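Local coordinates for protein type II restriction enzyme NgoMIV (PDB 1FIU) that recognises the double-stranded DNA sequence 5'-GCCGGC-3' as a homotetramer and cleaves it after the first G, using two magnesium ions per subunit, at residues T24-N32 against F41-D49; P225-T235 against L264-L274. One frame throughout, in Å; residues are numbered along the deposited sequence.

Contact 1 (T24-N32 against F41-D49); sequences TNNRGVVSN and FNIAKGIAD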
loop_
_atom_site.group_PDB
_atom_site.type_symbol
_atom_site.label_atom_id
_atom_site.label_comp_id
_atom_site.label_asym_id
_atom_site.label_seq_id
_atom_site.Cartn_x
_atom_site.Cartn_y
_atom_site.Cartn_z
ATOM N N THR I 24 24.893 33.512 6.808
ATOM C CA THR I 24 24.912 33.561 8.273
ATOM C C THR I 24 24.317 34.892 8.705
ATOM O O THR I 24 24.617 35.915 8.088
ATOM C CB THR I 24 26.374 33.470 8.793
ATOM O OG1 THR I 24 26.996 32.276 8.296
ATOM C CG2 THR I 24 26.415 33.463 10.299
ATOM N N ASN I 25 23.455 34.902 9.729
ATOM C CA ASN I 25 22.911 36.195 10.145
ATOM C C ASN I 25 23.830 36.856 11.173
ATOM O O ASN I 25 24.870 36.293 11.540
ATOM C CB ASN I 25 21.462 36.098 10.670
ATOM C CG ASN I 25 21.328 35.371 12.000
ATOM O OD1 ASN I 25 22.297 35.102 12.696
ATOM N ND2 ASN I 25 20.089 35.073 12.362
ATOM N N ASN I 26 23.460 38.044 11.636
ATOM C CA ASN I 26 24.319 38.752 12.585
ATOM C C ASN I 26 24.367 38.195 14.016
ATOM O O ASN I 26 24.996 38.806 14.897
ATOM C CB ASN I 26 23.984 40.252 12.592
ATOM C CG ASN I 26 22.598 40.556 13.100
ATOM O OD1 ASN I 26 21.939 39.720 13.714
ATOM N ND2 ASN I 26 22.145 41.787 12.855
ATOM N N ARG I 27 23.705 37.060 14.250
ATOM C CA ARG I 27 23.733 36.397 15.559
ATOM C C ARG I 27 24.470 35.059 15.398
ATOM O O ARG I 27 24.481 34.213 16.292
ATOM C CB ARG I 27 22.321 36.167 16.096
ATOM C CG ARG I 27 21.613 37.453 16.413
ATOM C CD ARG I 27 20.230 37.232 17.016
ATOM N NE ARG I 27 19.535 38.514 17.074
ATOM C CZ ARG I 27 19.684 39.415 18.043
ATOM N NH1 ARG I 27 20.497 39.174 19.074
ATOM N NH2 ARG I 27 19.066 40.583 17.951
ATOM N N GLY I 28 25.079 34.878 14.232
ATOM C CA GLY I 28 25.856 33.684 13.975
ATOM C C GLY I 28 25.114 32.433 13.529
ATOM O O GLY I 28 25.728 31.374 13.395
ATOM N N VAL I 29 23.811 32.547 13.285
ATOM C CA VAL I 29 23.017 31.382 12.866
ATOM C C VAL I 29 23.026 31.199 11.347
ATOM O O VAL I 29 22.668 32.122 10.608
ATOM C CB VAL I 29 21.537 31.523 13.279
ATOM C CG1 VAL I 29 20.801 30.213 12.980
ATOM C CG2 VAL I 29 21.415 31.882 14.777
ATOM N N VAL I 30 23.434 30.018 10.886
ATOM C CA VAL I 30 23.456 29.739 9.449
ATOM C C VAL I 30 22.011 29.472 9.018
ATOM O O VAL I 30 21.228 28.874 9.761
ATOM C CB VAL I 30 24.414 28.576 9.151
ATOM C CG1 VAL I 30 24.354 28.180 7.670
ATOM C CG2 VAL I 30 25.829 29.038 9.499
ATOM N N SER I 31 21.660 29.939 7.822
ATOM C CA SER I 31 20.289 29.890 7.333
ATOM C C SER I 31 19.574 28.562 7.132
ATOM O O SER I 31 18.369 28.562 6.874
ATOM C CB SER I 31 20.165 30.718 6.058
ATOM O OG SER I 31 20.996 30.171 5.069
ATOM N N ASN I 32 20.284 27.440 7.219
ATOM C CA ASN I 32 19.569 26.169 7.119
ATOM C C ASN I 32 19.570 25.489 8.496
ATOM O O ASN I 32 19.142 24.343 8.642
ATOM C CB ASN I 32 20.162 25.250 6.023
ATOM C CG ASN I 32 21.591 24.887 6.271
ATOM O OD1 ASN I 32 22.340 25.647 6.894
ATOM N ND2 ASN I 32 22.003 23.719 5.779
ATOM N N PHE I 41 22.846 23.955 14.937
ATOM C CA PHE I 41 23.615 25.194 14.830
ATOM C C PHE I 41 25.066 24.922 14.446
ATOM O O PHE I 41 25.581 25.512 13.498
ATOM C CB PHE I 41 23.576 25.927 16.186
ATOM C CG PHE I 41 24.375 27.204 16.212
ATOM C CD1 PHE I 41 23.744 28.432 16.035
ATOM C CD2 PHE I 41 25.757 27.173 16.414
ATOM C CE1 PHE I 41 24.480 29.622 16.057
ATOM C CE2 PHE I 41 26.504 28.359 16.432
ATOM C CZ PHE I 41 25.857 29.581 16.255
ATOM N N ASN I 42 25.726 24.030 15.185
ATOM C CA ASN I 42 27.126 23.716 14.907
ATOM C C ASN I 42 27.381 22.950 13.619
ATOM O O ASN I 42 28.389 23.187 12.937
ATOM C CB ASN I 42 27.757 22.956 16.078
ATOM C CG ASN I 42 27.865 23.810 17.314
ATOM O OD1 ASN I 42 28.197 24.991 17.222
ATOM N ND2 ASN I 42 27.588 23.229 18.474
ATOM N N ILE I 43 26.492 22.019 13.286
ATOM C CA ILE I 43 26.664 21.260 12.054
ATOM C C ILE I 43 26.520 22.209 10.859
ATOM O O ILE I 43 27.356 22.217 9.966
ATOM C CB ILE I 43 25.629 20.097 11.936
ATOM C CG1 ILE I 43 25.927 19.018 12.989
ATOM C CG2 ILE I 43 25.711 19.462 10.543
ATOM C CD1 ILE I 43 24.817 17.985 13.092
ATOM N N ALA I 44 25.473 23.022 10.859
ATOM C CA ALA I 44 25.245 23.956 9.758
ATOM C C ALA I 44 26.402 24.948 9.576
ATOM O O ALA I 44 26.774 25.297 8.454
ATOM C CB ALA I 44 23.976 24.698 9.979
ATOM N N LYS I 45 26.948 25.411 10.690
ATOM C CA LYS I 45 28.065 26.347 10.655
ATOM C C LYS I 45 29.293 25.679 10.048
ATOM O O LYS I 45 29.996 26.280 9.224
ATOM C CB LYS I 45 28.393 26.795 12.071
ATOM C CG LYS I 45 29.322 27.975 12.134
ATOM C CD LYS I 45 28.509 29.243 12.195
ATOM C CE LYS I 45 29.308 30.371 12.818
ATOM N NZ LYS I 45 28.430 31.532 13.078
ATOM N N GLY I 46 29.559 24.446 10.481
ATOM C CA GLY I 46 30.695 23.713 9.949
ATOM C C GLY I 46 30.553 23.507 8.442
ATOM O O GLY I 46 31.511 23.672 7.675
ATOM N N ILE I 47 29.352 23.143 8.005
ATOM C CA ILE I 47 29.143 22.924 6.580
ATOM C C ILE I 47 29.352 24.215 5.783
ATOM O O ILE I 47 30.052 24.221 4.764
ATOM C CB ILE I 47 27.718 22.373 6.307
ATOM C CG1 ILE I 47 27.616 20.933 6.802
ATOM C CG2 ILE I 47 27.410 22.441 4.816
ATOM C CD1 ILE I 47 26.202 20.331 6.648
ATOM N N ALA I 48 28.769 25.314 6.266
ATOM C CA ALA I 48 28.905 26.594 5.574
ATOM C C ALA I 48 30.381 26.997 5.507
ATOM O O ALA I 48 30.831 27.563 4.512
ATOM C CB ALA I 48 28.085 27.663 6.280
ATOM N N ASP I 49 31.149 26.701 6.553
ATOM C CA ASP I 49 32.578 27.048 6.521
ATOM C C ASP I 49 33.273 26.236 5.424
ATOM O O ASP I 49 34.082 26.756 4.655
ATOM C CB ASP I 49 33.253 26.758 7.869
ATOM C CG ASP I 49 34.728 27.161 7.879
ATOM O OD1 ASP I 49 35.013 28.379 7.793
ATOM O OD2 ASP I 49 35.603 26.263 7.953
HETATM O O HOH W 1 24.638 28.089 12.704
HETATM O O HOH W 2 24.940 24.612 6.331
#
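Lys45 and Gly28 make the direct hydrogen bond of this contact: Lys45 NZ donates to Gly28 O at 2.7 Å. The ammonium meets the carbonyl at a C=O...N angle of 117°, tilted modestly from its plane. CG of Lys45 stands anti to the backbone N, and a bend at chi2 (92°) turns the outer chain toward Gly28, bringing NZ also near Thr24 CG2.

Two waters add indirect polar links. Water 1 accepts from Val30 N and donates to Phe41 O, lying over one face of the Phe41 ring, offset toward its rim. Water 2 donates both to Asn32 OD1 and to Ala44 O, 2.9 Å from each, while Asn32 ND2 is held outside the contact by Ala221 O.

The loop 24-32, which leads from helix 4-18 to helix 38-50, thus folds back over the helix it precedes. Its far end is a type I beta turn from Asn25 to Gly28. Asn25 OD1 reinforces it by accepting from Arg27 N, an Asx turn, and also from Val29 N, which comes from the opposite face of its plane. Gly28 has a positive phi, at which a CB would collide with the carbonyl oxygen of Arg27.

Apolar contact centres on Val30, whose two methyls divide the helix surface. CG1, anti to the backbone N (chi1 175°), lies 4.0 Å from Ala48 CB; CG2 rests 3.7 Å from Lys45 CA and also touches the aliphatic CD. Between them Val30 CB faces Ala44 CB at 4.0 Å. Nearer the turn, Phe41 and Val29 cross at about a right angle, CE1 of the ring being 4.0 Å from Val29 CG2, and Phe41 CZ comes within 3.4 Å of Gly28 O.

Contact 2 (P225-T235 against L264-L274); sequences PSRISSIALGT and LFYIMVNGKRL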
loop_
_atom_site.group_PDB
_atom_site.type_symbol
_atom_site.label_atom_id
_atom_site.label_comp_id
_atom_site.label_asym_id
_atom_site.label_seq_id
_atom_site.Cartn_x
_atom_site.Cartn_y
_atom_site.Cartn_z
ATOM N N PRO I 225 21.218 14.683 10.847
ATOM C CA PRO I 225 20.880 13.313 10.455
ATOM C C PRO I 225 19.518 12.887 10.999
ATOM O O PRO I 225 18.776 12.160 10.329
ATOM C CB PRO I 225 22.022 12.478 11.068
ATOM C CG PRO I 225 23.206 13.414 10.898
ATOM C CD PRO I 225 22.621 14.761 11.320
ATOM N N SER I 226 19.178 13.326 12.216
ATOM C CA SER I 226 17.895 12.936 12.798
ATOM C C SER I 226 16.725 13.419 11.951
ATOM O O SER I 226 15.810 12.645 11.673
ATOM C CB SER I 226 17.750 13.458 14.244
ATOM O OG SER I 226 17.773 14.864 14.288
ATOM N N ARG I 227 16.746 14.680 11.526
ATOM C CA ARG I 227 15.644 15.189 10.715
ATOM C C ARG I 227 15.665 14.581 9.313
ATOM O O ARG I 227 14.610 14.270 8.751
ATOM C CB ARG I 227 15.688 16.719 10.683
ATOM C CG ARG I 227 14.933 17.319 11.881
ATOM C CD ARG I 227 15.262 18.781 12.138
ATOM N NE ARG I 227 14.353 19.301 13.146
ATOM C CZ ARG I 227 14.610 20.335 13.944
ATOM N NH1 ARG I 227 15.764 20.981 13.869
ATOM N NH2 ARG I 227 13.697 20.732 14.809
ATOM N N ILE I 228 16.852 14.381 8.758
ATOM C CA ILE I 228 16.944 13.738 7.445
ATOM C C ILE I 228 16.310 12.331 7.542
ATOM O O ILE I 228 15.570 11.896 6.626
ATOM C CB ILE I 228 18.420 13.566 7.016
ATOM C CG1 ILE I 228 19.055 14.937 6.781
ATOM C CG2 ILE I 228 18.520 12.648 5.769
ATOM C CD1 ILE I 228 20.565 14.869 6.743
ATOM N N SER I 229 16.579 11.626 8.645
ATOM C CA SER I 229 16.080 10.262 8.818
ATOM C C SER I 229 14.558 10.134 8.807
ATOM O O SER I 229 14.039 9.056 8.487
ATOM C CB SER I 229 16.655 9.628 10.111
ATOM O OG SER I 229 15.945 10.075 11.267
ATOM N N SER I 230 13.852 11.225 9.128
ATOM C CA SER I 230 12.391 11.193 9.154
ATOM C C SER I 230 11.801 10.943 7.753
ATOM O O SER I 230 10.655 10.563 7.644
ATOM C CB SER I 230 11.801 12.476 9.763
ATOM O OG SER I 230 12.019 13.617 8.957
ATOM N N ILE I 231 12.574 11.193 6.702
ATOM C CA ILE I 231 12.091 10.873 5.350
ATOM C C ILE I 231 12.986 9.817 4.666
ATOM O O ILE I 231 12.503 9.049 3.832
ATOM C CB ILE I 231 11.959 12.169 4.480
ATOM C CG1 ILE I 231 11.317 11.853 3.118
ATOM C CG2 ILE I 231 13.305 12.824 4.303
ATOM C CD1 ILE I 231 9.843 11.396 3.201
ATOM N N ALA I 232 14.271 9.732 5.044
ATOM C CA ALA I 232 15.175 8.777 4.411
ATOM C C ALA I 232 15.015 7.328 4.875
ATOM O O ALA I 232 15.155 6.385 4.081
ATOM C CB ALA I 232 16.634 9.213 4.620
ATOM N N LEU I 233 14.724 7.122 6.156
ATOM C CA LEU I 233 14.583 5.735 6.624
ATOM C C LEU I 233 13.316 5.072 6.113
ATOM O O LEU I 233 12.310 5.725 5.902
ATOM C CB LEU I 233 14.601 5.681 8.163
ATOM C CG LEU I 233 15.909 6.092 8.834
ATOM C CD1 LEU I 233 15.671 6.029 10.354
ATOM C CD2 LEU I 233 17.070 5.201 8.438
ATOM N N GLY I 234 13.383 3.755 5.922
ATOM C CA GLY I 234 12.227 3.021 5.457
ATOM C C GLY I 234 12.235 2.948 3.939
ATOM O O GLY I 234 12.987 3.683 3.284
ATOM N N THR I 235 11.393 2.073 3.386
ATOM C CA THR I 235 11.310 1.905 1.934
ATOM C C THR I 235 9.866 1.799 1.491
ATOM O O THR I 235 8.968 1.559 2.303
ATOM C CB THR I 235 12.035 0.607 1.470
ATOM O OG1 THR I 235 11.475 -0.523 2.146
ATOM C CG2 THR I 235 13.524 0.683 1.770
ATOM N N LEU I 264 23.879 7.383 12.886
ATOM C CA LEU I 264 22.656 7.492 12.093
ATOM C C LEU I 264 22.998 7.827 10.645
ATOM O O LEU I 264 22.405 7.260 9.708
ATOM C CB LEU I 264 21.719 8.528 12.722
ATOM C CG LEU I 264 20.336 8.699 12.061
ATOM C CD1 LEU I 264 19.669 7.315 11.829
ATOM C CD2 LEU I 264 19.467 9.574 12.947
ATOM N N PHE I 265 23.961 8.726 10.462
ATOM C CA PHE I 265 24.430 9.102 9.133
ATOM C C PHE I 265 24.886 7.845 8.381
ATOM O O PHE I 265 24.497 7.634 7.234
ATOM C CB PHE I 265 25.617 10.077 9.241
ATOM C CG PHE I 265 26.262 10.414 7.928
ATOM C CD1 PHE I 265 25.824 11.514 7.175
ATOM C CD2 PHE I 265 27.347 9.671 7.457
ATOM C CE1 PHE I 265 26.466 11.868 5.984
ATOM C CE2 PHE I 265 27.994 10.012 6.279
ATOM C CZ PHE I 265 27.551 11.128 5.529
ATOM N N TYR I 266 25.729 7.011 9.002
ATOM C CA TYR I 266 26.176 5.806 8.299
ATOM C C TYR I 266 25.094 4.761 8.105
ATOM O O TYR I 266 25.154 3.996 7.149
ATOM C CB TYR I 266 27.422 5.195 8.974
ATOM C CG TYR I 266 28.644 6.048 8.727
ATOM C CD1 TYR I 266 29.276 6.715 9.775
ATOM C CD2 TYR I 266 29.117 6.265 7.430
ATOM C CE1 TYR I 266 30.341 7.583 9.540
ATOM C CE2 TYR I 266 30.185 7.135 7.181
ATOM C CZ TYR I 266 30.789 7.791 8.245
ATOM O OH TYR I 266 31.830 8.667 8.027
ATOM N N ILE I 267 24.099 4.720 8.984
ATOM C CA ILE I 267 23.002 3.769 8.793
ATOM C C ILE I 267 22.312 4.149 7.485
ATOM O O ILE I 267 21.999 3.281 6.652
ATOM C CB ILE I 267 21.979 3.836 9.929
ATOM C CG1 ILE I 267 22.556 3.114 11.154
ATOM C CG2 ILE I 267 20.660 3.167 9.508
ATOM C CD1 ILE I 267 21.749 3.303 12.391
ATOM N N MET I 268 22.085 5.445 7.303
ATOM C CA MET I 268 21.433 5.922 6.080
ATOM C C MET I 268 22.315 5.801 4.845
ATOM O O MET I 268 21.841 5.374 3.789
ATOM C CB MET I 268 20.967 7.377 6.243
ATOM C CG MET I 268 19.904 7.552 7.302
ATOM S SD MET I 268 19.248 9.224 7.370
ATOM C CE MET I 268 20.614 10.121 8.252
ATOM N N VAL I 269 23.595 6.146 4.947
ATOM C CA VAL I 269 24.466 6.058 3.781
ATOM C C VAL I 269 24.812 4.610 3.426
ATOM O O VAL I 269 24.704 4.195 2.265
ATOM C CB VAL I 269 25.761 6.870 3.996
ATOM C CG1 VAL I 269 26.737 6.633 2.842
ATOM C CG2 VAL I 269 25.413 8.358 4.124
ATOM N N ASN I 270 25.220 3.823 4.415
ATOM C CA ASN I 270 25.547 2.441 4.119
ATOM C C ASN I 270 24.291 1.658 3.741
ATOM O O ASN I 270 24.371 0.663 3.008
ATOM C CB ASN I 270 26.235 1.782 5.314
ATOM C CG ASN I 270 27.607 2.364 5.582
ATOM O OD1 ASN I 270 28.232 2.941 4.694
ATOM N ND2 ASN I 270 28.092 2.197 6.810
ATOM N N GLY I 271 23.150 2.121 4.250
ATOM C CA GLY I 271 21.859 1.508 4.010
ATOM C C GLY I 271 21.191 1.978 2.724
ATOM O O GLY I 271 20.012 1.716 2.516
ATOM N N LYS I 272 21.948 2.675 1.894
ATOM C CA LYS I 272 21.447 3.137 0.596
ATOM C C LYS I 272 20.186 3.982 0.675
ATOM O O LYS I 272 19.297 3.852 -0.180
ATOM C CB LYS I 272 21.178 1.926 -0.315
ATOM C CG LYS I 272 22.364 0.969 -0.438
ATOM C CD LYS I 272 23.622 1.676 -0.884
ATOM C CE LYS I 272 24.828 0.735 -0.890
ATOM N NZ LYS I 272 26.103 1.446 -1.222
ATOM N N ARG I 273 20.089 4.838 1.695
ATOM C CA ARG I 273 18.916 5.717 1.828
ATOM C C ARG I 273 19.310 7.169 1.664
ATOM O O ARG I 273 18.454 8.030 1.480
ATOM C CB ARG I 273 18.214 5.592 3.188
ATOM C CG ARG I 273 17.896 4.170 3.648
ATOM C CD ARG I 273 17.172 3.364 2.564
ATOM N NE ARG I 273 15.840 3.889 2.245
ATOM C CZ ARG I 273 15.440 4.203 1.010
ATOM N NH1 ARG I 273 16.274 4.064 -0.015
ATOM N NH2 ARG I 273 14.188 4.606 0.798
ATOM N N LEU I 274 20.611 7.436 1.736
ATOM C CA LEU I 274 21.131 8.798 1.631
ATOM C C LEU I 274 22.419 8.875 0.805
ATOM O O LEU I 274 23.357 8.086 1.011
ATOM C CB LEU I 274 21.388 9.362 3.052
ATOM C CG LEU I 274 21.849 10.814 3.109
ATOM C CD1 LEU I 274 20.752 11.743 2.526
ATOM C CD2 LEU I 274 22.171 11.184 4.568
HETATM O O HOH W 3 15.665 7.283 1.140
#
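Two nitrogens of Arg273 converge on one backbone oxygen: NH2 and NE donate to Gly234 O at 2.9 and 3.0 Å respectively. NH2 lies in the carbonyl plane, whereas NE stands 38° out of it. Bends at chi2 and chi3 fold the chain back across Ala232 O, which lies 3.3 Å from Arg273 CB. Thr235 CG2 covers one guanidinium face; water 3 sits over the centre of the opposite one and donates to Ala232 O and Arg273 O. NH1 is held by Lys272 O and Asp239 O, and NH2 also reaches Ile238 O.

Helix 225-232 and the 264-270 part of helix 259-270 belong to consecutive beta-alpha-beta crossovers of this PDDEXK-clan nuclease, linking parallel strands 215-220, 240-243 and 274-276. The segment axes approach to 9.8 Å, inclined by 33°, with one knob-into-hole contact: Met268 set among Pro225, Ile228, Ser229 and Ala232. Its bend at chi3 (-77°) brings CE to 3.4 Å from Pro225 O, while SD lies 3.8 Å from Ala232 CB. Leu264 CD2 rests against Ser226 CA, and the Leu233 side chain crosses that of Met268 at about a right angle, CD2 against CG.

A Schellman motif ends the second helix, with Lys272 at positive phi and Arg273 N bonded to Met268 O. The chain then enters strand 274-276, outermost within this chain, where Leu274 CD1 meets Ile228 CG2. Thr235 OG1 is hydrogen-bonded to Arg207 O of a third subunit.

Contacts 1 and 2 follow one another along the chain, their centres 22 Å apart, yet they touch where Ile43 CD1 of helix 38-50 lies 4.3 Å from Pro225 CD at the start of helix 225-232. Helix 246-256 spans both: its Leu253 packs on Ile43 and on Pro225. Neither contact contains the magnesium ligands Asp140 and Cys186, and the Ile228 side chain of contact 2 is about 14 Å from a bound magnesium ion. The nearest atoms of contacts 1 and 2 are about 4 and 3 Å from the DNA; in contact 2, Arg227 makes a weak hydrogen bond to a guanine base. Contact 2 also meets two other subunits, whereas no other protein chain of the tetramer touches contact 1.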